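Local coordinates for tail spike protein gp49 (Pseudomonas phage LKA1, PDB 4RU4) that probably cleaves the O-specific polysaccharide of the Pseudomonas surface as a trimeric tailspike lyase, helping the phage enter its host, at residues T545-R559 with T583-A597. Numbering follows the deposited sequence.
Sequences TVQVTKTDRSYAGNR and TNFSSAVTNQLNWQA
Arg553 holds Thr590 through NE and NH2, one bond to each of its two oxygens. NE gives a bond of 2.8 Å to Thr590 O, in the plane of that carbonyl, and NH2 reaches Thr590 OG1 at 2.9 Å. Bends at chi2 (68°) and chi3 (62°) fold the guanidinium back over Val589, whose CB lies above its centre, 3.7 Å from Arg553 CZ. A water links Thr590 OG1 to Asp552 O.

The straight chain of Lys550 carries NZ past the end of strand 545-551 to Asn591 OD1, 2.8 Å away. The same nitrogen also bonds to Ser554 O and Val560 O. Three carbonyl oxygens thus hold the ammonium and pin the turn after the strand.

Further out, the Asn558 amide clasps the loop opposite. ND2 donates to Asn584 O at 2.9 Å, while OD1 receives Ser586 N from well above its carbonyl plane.

Strands 545-551 and 590-597 run antiparallel, joined by paired backbone bonds at Gln547-Gln596, Thr549-Asn594 and Thr551-Gln592. On the face carrying these six side chains, Asn594 ND2 gives a bent bond (134°) to Thr551 OG1, and Asn594 OD1 accepts Val546 N of the second subunit. Gln547 OE1 bonds to Thr549 of the third subunit.

Ala556 CB wedges between Phe585 and Val589, 3.6 Å from Phe585 CD1. Arg559 O meets the edge of the Phe585 ring. Val546, Val548, Leu593, Trp595 and Ala597 line the other strand face, where Leu593 and Trp595 pack on Leu575. Strand 590-597 lies between 510-522 and 545-551, the outer strand of the three within this chain, in a sheet of the C-terminal Ig-like domain; Gln547, Thr549, Asn594 and Gln596 join it to the trimer interface.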
ATOM      1  N   THR B 545     -25.623 -19.052 -20.248  1.00  7.04           N
ATOM      2  CA  THR B 545     -27.023 -18.868 -19.888  1.00  6.15           C
ATOM      3  C   THR B 545     -27.529 -17.629 -20.596  1.00  7.99           C
ATOM      4  O   THR B 545     -27.008 -16.548 -20.387  1.00  7.84           O
ATOM      5  CB  THR B 545     -27.142 -18.727 -18.361  1.00 11.80           C
ATOM      6  OG1 THR B 545     -26.550 -19.895 -17.760  1.00 10.54           O
ATOM      7  CG2 THR B 545     -28.602 -18.625 -17.888  1.00  7.26           C
ATOM      8  N   VAL B 546     -28.525 -17.808 -21.463  1.00  6.89           N
ATOM      9  CA  VAL B 546     -28.999 -16.749 -22.360  1.00  8.96           C
ATOM     10  C   VAL B 546     -30.427 -16.292 -22.024  1.00 10.23           C
ATOM     11  O   VAL B 546     -31.313 -17.133 -21.796  1.00  9.85           O
ATOM     12  CB  VAL B 546     -28.979 -17.282 -23.829  1.00 10.03           C
ATOM     13  CG1 VAL B 546     -29.600 -16.270 -24.808  1.00  9.09           C
ATOM     14  CG2 VAL B 546     -27.520 -17.627 -24.236  1.00  8.11           C
ATOM     15  N   GLN B 547     -30.654 -14.977 -21.993  1.00  8.05           N
ATOM     16  CA  GLN B 547     -32.021 -14.432 -21.938  1.00  6.41           C
ATOM     17  C   GLN B 547     -32.346 -13.645 -23.192  1.00  7.70           C
ATOM     18  O   GLN B 547     -31.477 -12.983 -23.763  1.00  6.47           O
ATOM     19  CB  GLN B 547     -32.197 -13.520 -20.713  1.00  6.74           C
ATOM     20  CG  GLN B 547     -31.727 -14.160 -19.408  1.00  6.18           C
ATOM     21  CD  GLN B 547     -32.600 -15.333 -18.991  1.00  6.26           C
ATOM     22  OE1 GLN B 547     -33.770 -15.424 -19.370  1.00  6.36           O
ATOM     23  NE2 GLN B 547     -32.039 -16.223 -18.179  1.00  6.45           N
ATOM     24  N   VAL B 548     -33.591 -13.737 -23.644  1.00  7.45           N
ATOM     25  CA  VAL B 548     -34.059 -12.902 -24.731  1.00  6.71           C
ATOM     26  C   VAL B 548     -35.454 -12.366 -24.383  1.00  6.75           C
ATOM     27  O   VAL B 548     -36.329 -13.125 -23.967  1.00  8.98           O
ATOM     28  CB  VAL B 548     -34.135 -13.681 -26.077  1.00  7.26           C
ATOM     29  CG1 VAL B 548     -34.396 -12.706 -27.242  1.00  7.71           C
ATOM     30  CG2 VAL B 548     -32.859 -14.496 -26.339  1.00  6.83           C
ATOM     31  N   THR B 549     -35.652 -11.069 -24.571  1.00  6.74           N
ATOM     32  CA  THR B 549     -36.949 -10.444 -24.360  1.00  6.80           C
ATOM     33  C   THR B 549     -37.266  -9.509 -25.520  1.00  8.96           C
ATOM     34  O   THR B 549     -36.377  -8.821 -26.026  1.00 10.11           O
ATOM     35  CB  THR B 549     -36.961  -9.659 -23.015  1.00  8.15           C
ATOM     36  OG1 THR B 549     -36.817 -10.582 -21.924  1.00 10.26           O
ATOM     37  CG2 THR B 549     -38.248  -8.849 -22.839  1.00  8.34           C
ATOM     38  N   LYS B 550     -38.527  -9.493 -25.959  1.00  9.31           N
ATOM     39  CA  LYS B 550     -38.968  -8.553 -26.995  1.00  9.97           C
ATOM     40  C   LYS B 550     -39.375  -7.226 -26.361  1.00  9.54           C
ATOM     41  O   LYS B 550     -40.127  -7.206 -25.366  1.00  7.17           O
ATOM     42  CB  LYS B 550     -40.172  -9.123 -27.765  1.00 12.22           C
ATOM     43  CG  LYS B 550     -41.024  -8.051 -28.483  1.00 16.45           C
ATOM     44  CD  LYS B 550     -42.090  -8.703 -29.355  1.00 15.90           C
ATOM     45  CE  LYS B 550     -43.268  -7.798 -29.606  1.00 12.99           C
ATOM     46  NZ  LYS B 550     -43.988  -8.202 -30.838  1.00 12.93           N
ATOM     47  N   THR B 551     -38.864  -6.127 -26.919  1.00  7.97           N
ATOM     48  CA  THR B 551     -39.293  -4.791 -26.523  1.00  7.03           C
ATOM     49  C   THR B 551     -39.700  -3.864 -27.695  1.00  7.15           C
ATOM     50  O   THR B 551     -39.455  -4.148 -28.887  1.00  8.12           O
ATOM     51  CB  THR B 551     -38.225  -4.053 -25.681  1.00  7.02           C
ATOM     52  OG1 THR B 551     -37.137  -3.661 -26.523  1.00  7.91           O
ATOM     53  CG2 THR B 551     -37.725  -4.927 -24.511  1.00  6.91           C
ATOM     54  N   ASP B 552     -40.366  -2.772 -27.336  1.00  7.99           N
ATOM     55  CA  ASP B 552     -40.656  -1.671 -28.254  1.00 12.37           C
ATOM     56  C   ASP B 552     -41.600  -1.997 -29.411  1.00 13.81           C
ATOM     57  O   ASP B 552     -41.598  -1.345 -30.468  1.00 11.63           O
ATOM     58  CB  ASP B 552     -39.353  -0.998 -28.696  1.00 13.26           C
ATOM     59  CG  ASP B 552     -38.639  -0.355 -27.522  1.00 12.61           C
ATOM     60  OD1 ASP B 552     -39.095   0.725 -27.096  1.00 12.78           O
ATOM     61  OD2 ASP B 552     -37.679  -0.956 -26.981  1.00 15.61           O
ATOM     62  N   ARG B 553     -42.444  -2.988 -29.166  1.00 10.72           N
ATOM     63  CA  ARG B 553     -43.549  -3.314 -30.049  1.00  8.21           C
ATOM     64  C   ARG B 553     -44.460  -4.207 -29.203  1.00  9.56           C
ATOM     65  O   ARG B 553     -43.981  -4.941 -28.326  1.00 10.90           O
ATOM     66  CB  ARG B 553     -43.051  -4.086 -31.283  1.00 10.24           C
ATOM     67  CG  ARG B 553     -44.175  -4.440 -32.288  1.00  9.66           C
ATOM     68  CD  ARG B 553     -44.727  -3.182 -32.947  1.00 12.67           C
ATOM     69  NE  ARG B 553     -43.676  -2.503 -33.704  1.00 15.08           N
ATOM     70  CZ  ARG B 553     -43.838  -1.388 -34.409  1.00 17.58           C
ATOM     71  NH1 ARG B 553     -45.028  -0.801 -34.486  1.00 21.22           N
ATOM     72  NH2 ARG B 553     -42.803  -0.868 -35.049  1.00 17.11           N
ATOM     73  N   SER B 554     -45.766  -4.134 -29.420  1.00  8.65           N
ATOM     74  CA  SER B 554     -46.648  -5.057 -28.724  1.00  9.72           C
ATOM     75  C   SER B 554     -47.151  -6.113 -29.709  1.00 11.95           C
ATOM     76  O   SER B 554     -46.414  -7.027 -30.021  1.00 11.84           O
ATOM     77  CB  SER B 554     -47.791  -4.307 -28.030  1.00 14.75           C
ATOM     78  OG  SER B 554     -47.272  -3.447 -27.020  1.00 15.27           O
ATOM     79  N   TYR B 555     -48.389  -6.006 -30.193  1.00  9.76           N
ATOM     80  CA  TYR B 555     -48.823  -6.923 -31.251  1.00 10.69           C
ATOM     81  C   TYR B 555     -48.134  -6.562 -32.567  1.00 15.05           C
ATOM     82  O   TYR B 555     -48.076  -5.393 -32.937  1.00 12.84           O
ATOM     83  CB  TYR B 555     -50.365  -6.970 -31.377  1.00 13.37           C
ATOM     84  CG  TYR B 555     -50.990  -7.642 -30.167  1.00 13.08           C
ATOM     85  CD1 TYR B 555     -50.937  -9.029 -30.013  1.00 13.66           C
ATOM     86  CD2 TYR B 555     -51.588  -6.895 -29.157  1.00 12.14           C
ATOM     87  CE1 TYR B 555     -51.482  -9.647 -28.906  1.00  9.82           C
ATOM     88  CE2 TYR B 555     -52.125  -7.500 -28.042  1.00 10.56           C
ATOM     89  CZ  TYR B 555     -52.065  -8.865 -27.913  1.00 13.00           C
ATOM     90  OH  TYR B 555     -52.591  -9.445 -26.786  1.00 13.61           O
ATOM     91  N   ALA B 556     -47.553  -7.560 -33.232  1.00 13.68           N
ATOM     92  CA  ALA B 556     -47.138  -7.400 -34.613  1.00 15.49           C
ATOM     93  C   ALA B 556     -48.314  -7.798 -35.520  1.00 16.83           C
ATOM     94  O   ALA B 556     -48.319  -8.879 -36.129  1.00 15.08           O
ATOM     95  CB  ALA B 556     -45.895  -8.240 -34.902  1.00 14.04           C
ATOM     96  N   GLY B 557     -49.319  -6.927 -35.588  1.00 17.29           N
ATOM     97  CA  GLY B 557     -50.568  -7.262 -36.246  1.00 16.86           C
ATOM     98  C   GLY B 557     -51.429  -8.157 -35.362  1.00 20.08           C
ATOM     99  O   GLY B 557     -52.256  -7.674 -34.569  1.00 19.30           O
ATOM    100  N   ASN B 558     -51.216  -9.466 -35.474  1.00 16.38           N
ATOM    101  CA  ASN B 558     -52.064 -10.449 -34.800  1.00 15.30           C
ATOM    102  C   ASN B 558     -51.434 -11.220 -33.628  1.00 12.78           C
ATOM    103  O   ASN B 558     -52.136 -11.969 -32.943  1.00 13.61           O
ATOM    104  CB  ASN B 558     -52.551 -11.475 -35.831  1.00 13.38           C
ATOM    105  CG  ASN B 558     -51.410 -12.285 -36.424  1.00 15.57           C
ATOM    106  OD1 ASN B 558     -50.257 -11.845 -36.414  1.00 17.00           O
ATOM    107  ND2 ASN B 558     -51.725 -13.465 -36.969  1.00 12.55           N
ATOM    108  N   ARG B 559     -50.118 -11.088 -33.437  1.00  9.24           N
ATOM    109  CA  ARG B 559     -49.369 -11.873 -32.437  1.00  9.15           C
ATOM    110  C   ARG B 559     -48.256 -11.028 -31.827  1.00  9.18           C
ATOM    111  O   ARG B 559     -47.677 -10.163 -32.502  1.00 11.01           O
ATOM    112  CB  ARG B 559     -48.719 -13.125 -33.059  1.00  9.58           C
ATOM    113  CG  ARG B 559     -49.708 -14.198 -33.595  1.00 13.41           C
ATOM    114  CD  ARG B 559     -50.408 -14.917 -32.438  1.00 12.43           C
ATOM    115  NE  ARG B 559     -51.294 -16.006 -32.865  1.00 13.03           N
ATOM    116  CZ  ARG B 559     -52.527 -15.843 -33.351  1.00 16.06           C
ATOM    117  NH1 ARG B 559     -53.050 -14.630 -33.493  1.00 10.24           N
ATOM    118  NH2 ARG B 559     -53.237 -16.905 -33.705  1.00  9.01           N
ATOM    119  N   THR B 583     -49.107 -19.558 -36.388  1.00 12.62           N
ATOM    120  CA  THR B 583     -49.825 -18.675 -37.298  1.00 13.81           C
ATOM    121  C   THR B 583     -48.869 -17.603 -37.837  1.00 14.76           C
ATOM    122  O   THR B 583     -48.058 -17.067 -37.086  1.00 14.25           O
ATOM    123  CB  THR B 583     -51.013 -18.002 -36.570  1.00 16.78           C
ATOM    124  OG1 THR B 583     -51.914 -19.010 -36.081  1.00 15.21           O
ATOM    125  CG2 THR B 583     -51.765 -17.073 -37.512  1.00 15.10           C
ATOM    126  N   ASN B 584     -48.942 -17.292 -39.130  1.00 12.48           N
ATOM    127  CA  ASN B 584     -48.144 -16.185 -39.643  1.00 13.73           C
ATOM    128  C   ASN B 584     -48.455 -14.865 -38.958  1.00 14.51           C
ATOM    129  O   ASN B 584     -49.605 -14.588 -38.664  1.00 13.69           O
ATOM    130  CB  ASN B 584     -48.376 -16.007 -41.142  1.00 11.15           C
ATOM    131  CG  ASN B 584     -47.802 -17.147 -41.967  1.00 14.07           C
ATOM    132  OD1 ASN B 584     -46.931 -17.886 -41.512  1.00 13.24           O
ATOM    133  ND2 ASN B 584     -48.295 -17.291 -43.188  1.00 16.92           N
ATOM    134  N   PHE B 585     -47.428 -14.049 -38.716  1.00 14.01           N
ATOM    135  CA  PHE B 585     -47.632 -12.650 -38.367  1.00 15.60           C
ATOM    136  C   PHE B 585     -48.462 -11.963 -39.470  1.00 16.83           C
ATOM    137  O   PHE B 585     -48.303 -12.250 -40.668  1.00 17.81           O
ATOM    138  CB  PHE B 585     -46.287 -11.939 -38.236  1.00 12.57           C
ATOM    139  CG  PHE B 585     -45.534 -12.272 -36.982  1.00 12.64           C
ATOM    140  CD1 PHE B 585     -45.891 -11.695 -35.761  1.00 13.03           C
ATOM    141  CD2 PHE B 585     -44.447 -13.135 -37.025  1.00 13.95           C
ATOM    142  CE1 PHE B 585     -45.176 -11.999 -34.600  1.00 12.20           C
ATOM    143  CE2 PHE B 585     -43.731 -13.444 -35.874  1.00 11.23           C
ATOM    144  CZ  PHE B 585     -44.087 -12.862 -34.670  1.00 10.37           C
ATOM    145  N   SER B 586     -49.346 -11.058 -39.082  1.00 15.61           N
ATOM    146  CA  SER B 586     -50.214 -10.411 -40.064  1.00 16.15           C
ATOM    147  C   SER B 586     -49.735  -9.012 -40.486  1.00 16.90           C
ATOM    148  O   SER B 586     -50.268  -8.442 -41.445  1.00 13.65           O
ATOM    149  CB  SER B 586     -51.666 -10.363 -39.561  1.00 15.25           C
ATOM    150  OG  SER B 586     -51.800  -9.523 -38.418  1.00 15.88           O
ATOM    151  N   SER B 587     -48.735  -8.474 -39.780  1.00 12.50           N
ATOM    152  CA  SER B 587     -48.110  -7.182 -40.103  1.00 13.84           C
ATOM    153  C   SER B 587     -46.585  -7.300 -40.157  1.00 14.70           C
ATOM    154  O   SER B 587     -46.008  -8.088 -39.421  1.00 13.81           O
ATOM    155  CB  SER B 587     -48.441  -6.136 -39.035  1.00 21.14           C
ATOM    156  OG  SER B 587     -49.826  -5.870 -39.029  1.00 26.30           O
ATOM    157  N   ALA B 588     -45.944  -6.508 -41.015  1.00 11.86           N
ATOM    158  CA  ALA B 588     -44.483  -6.430 -41.052  1.00 14.01           C
ATOM    159  C   ALA B 588     -44.020  -5.193 -40.289  1.00 15.13           C
ATOM    160  O   ALA B 588     -44.090  -4.074 -40.816  1.00 13.51           O
ATOM    161  CB  ALA B 588     -43.998  -6.374 -42.508  1.00 15.37           C
ATOM    162  N   VAL B 589     -43.556  -5.387 -39.049  1.00 12.95           N
ATOM    163  CA  VAL B 589     -43.163  -4.277 -38.168  1.00 10.26           C
ATOM    164  C   VAL B 589     -41.913  -4.600 -37.369  1.00 10.41           C
ATOM    165  O   VAL B 589     -41.549  -5.764 -37.207  1.00 10.93           O
ATOM    166  CB  VAL B 589     -44.280  -3.888 -37.158  1.00 11.33           C
ATOM    167  CG1 VAL B 589     -45.537  -3.351 -37.903  1.00 14.87           C
ATOM    168  CG2 VAL B 589     -44.652  -5.060 -36.296  1.00 11.08           C
ATOM    169  N   THR B 590     -41.268  -3.568 -36.840  1.00 10.04           N
ATOM    170  CA  THR B 590     -40.035  -3.767 -36.103  1.00 10.12           C
ATOM    171  C   THR B 590     -40.292  -4.243 -34.676  1.00 12.58           C
ATOM    172  O   THR B 590     -41.336  -3.978 -34.107  1.00 13.82           O
ATOM    173  CB  THR B 590     -39.231  -2.474 -36.039  1.00  8.88           C
ATOM    174  OG1 THR B 590     -40.031  -1.462 -35.413  1.00 13.25           O
ATOM    175  CG2 THR B 590     -38.874  -2.029 -37.467  1.00  9.68           C
ATOM    176  N   ASN B 591     -39.321  -4.965 -34.134  1.00 10.86           N
ATOM    177  CA  ASN B 591     -39.315  -5.429 -32.758  1.00  9.79           C
ATOM    178  C   ASN B 591     -37.864  -5.382 -32.315  1.00  8.28           C
ATOM    179  O   ASN B 591     -36.965  -5.596 -33.133  1.00 12.45           O
ATOM    180  CB  ASN B 591     -39.786  -6.882 -32.664  1.00  9.62           C
ATOM    181  CG  ASN B 591     -41.125  -7.116 -33.341  1.00 14.02           C
ATOM    182  OD1 ASN B 591     -42.160  -7.248 -32.677  1.00 13.33           O
ATOM    183  ND2 ASN B 591     -41.111  -7.175 -34.676  1.00 11.95           N
ATOM    184  N   GLN B 592     -37.616  -5.120 -31.035  1.00  8.67           N
ATOM    185  CA  GLN B 592     -36.252  -5.168 -30.513  1.00  9.15           C
ATOM    186  C   GLN B 592     -36.068  -6.435 -29.681  1.00 10.48           C
ATOM    187  O   GLN B 592     -36.733  -6.597 -28.647  1.00 11.65           O
ATOM    188  CB  GLN B 592     -35.960  -3.932 -29.638  1.00  9.74           C
ATOM    189  CG  GLN B 592     -36.032  -2.600 -30.360  1.00 13.04           C
ATOM    190  CD  GLN B 592     -34.952  -2.447 -31.432  1.00 17.75           C
ATOM    191  OE1 GLN B 592     -33.944  -3.128 -31.406  1.00 19.07           O
ATOM    192  NE2 GLN B 592     -35.174  -1.561 -32.369  1.00 22.66           N
ATOM    193  N   LEU B 593     -35.190  -7.330 -30.131  1.00  9.23           N
ATOM    194  CA  LEU B 593     -34.830  -8.506 -29.354  1.00  9.27           C
ATOM    195  C   LEU B 593     -33.656  -8.153 -28.422  1.00  9.46           C
ATOM    196  O   LEU B 593     -32.538  -7.916 -28.876  1.00  6.84           O
ATOM    197  CB  LEU B 593     -34.505  -9.706 -30.268  1.00  8.52           C
ATOM    198  CG  LEU B 593     -35.678 -10.126 -31.177  1.00  8.79           C
ATOM    199  CD1 LEU B 593     -35.397 -11.488 -31.858  1.00  9.08           C
ATOM    200  CD2 LEU B 593     -36.983 -10.173 -30.375  1.00 11.18           C
ATOM    201  N   ASN B 594     -33.952  -8.050 -27.131  1.00  7.59           N
ATOM    202  CA  ASN B 594     -32.966  -7.708 -26.101  1.00  6.60           C
ATOM    203  C   ASN B 594     -32.358  -9.008 -25.574  1.00 10.23           C
ATOM    204  O   ASN B 594     -33.050  -9.816 -24.935  1.00 10.03           O
ATOM    205  CB  ASN B 594     -33.653  -7.011 -24.918  1.00  6.81           C
ATOM    206  CG  ASN B 594     -34.148  -5.602 -25.239  1.00  9.43           C
ATOM    207  OD1 ASN B 594     -33.844  -4.664 -24.508  1.00  8.12           O
ATOM    208  ND2 ASN B 594     -34.922  -5.451 -26.329  1.00  7.56           N
ATOM    209  N   TRP B 595     -31.081  -9.236 -25.852  1.00 12.06           N
ATOM    210  CA  TRP B 595     -30.481 -10.533 -25.524  1.00  8.79           C
ATOM    211  C   TRP B 595     -29.328 -10.312 -24.583  1.00  9.68           C
ATOM    212  O   TRP B 595     -28.717  -9.222 -24.559  1.00  6.23           O
ATOM    213  CB  TRP B 595     -29.982 -11.238 -26.808  1.00  7.77           C
ATOM    214  CG  TRP B 595     -28.768 -10.539 -27.394  1.00  6.59           C
ATOM    215  CD1 TRP B 595     -28.783  -9.503 -28.281  1.00  6.59           C
ATOM    216  CD2 TRP B 595     -27.384 -10.804 -27.107  1.00  6.44           C
ATOM    217  NE1 TRP B 595     -27.497  -9.101 -28.575  1.00  8.35           N
ATOM    218  CE2 TRP B 595     -26.617  -9.877 -27.863  1.00  8.39           C
ATOM    219  CE3 TRP B 595     -26.720 -11.716 -26.272  1.00  6.35           C
ATOM    220  CZ2 TRP B 595     -25.215  -9.852 -27.833  1.00  8.78           C
ATOM    221  CZ3 TRP B 595     -25.326 -11.694 -26.231  1.00  6.66           C
ATOM    222  CH2 TRP B 595     -24.585 -10.755 -27.015  1.00  8.54           C
ATOM    223  N   GLN B 596     -29.022 -11.331 -23.786  1.00  7.23           N
ATOM    224  CA  GLN B 596     -27.807 -11.286 -22.989  1.00  6.11           C
ATOM    225  C   GLN B 596     -27.353 -12.691 -22.617  1.00  6.92           C
ATOM    226  O   GLN B 596     -28.129 -13.645 -22.668  1.00  7.04           O
ATOM    227  CB  GLN B 596     -27.989 -10.412 -21.747  1.00  7.99           C
ATOM    228  CG  GLN B 596     -28.948 -10.982 -20.689  1.00  7.00           C
ATOM    229  CD  GLN B 596     -29.348  -9.905 -19.724  1.00  8.43           C
ATOM    230  OE1 GLN B 596     -30.063  -8.976 -20.088  1.00  8.81           O
ATOM    231  NE2 GLN B 596     -28.816  -9.967 -18.512  1.00  9.36           N
ATOM    232  N   ALA B 597     -26.083 -12.808 -22.257  1.00  6.36           N
ATOM    233  CA  ALA B 597     -25.454 -14.111 -22.075  1.00  8.68           C
ATOM    234  C   ALA B 597     -24.439 -13.977 -20.943  1.00  9.81           C
ATOM    235  O   ALA B 597     -23.767 -12.938 -20.829  1.00  8.44           O
ATOM    236  CB  ALA B 597     -24.731 -14.544 -23.396  1.00  6.10           C
TER
HETATM  237  O   HOH W   1     -39.344  -1.693 -32.562  1.00 15.55           O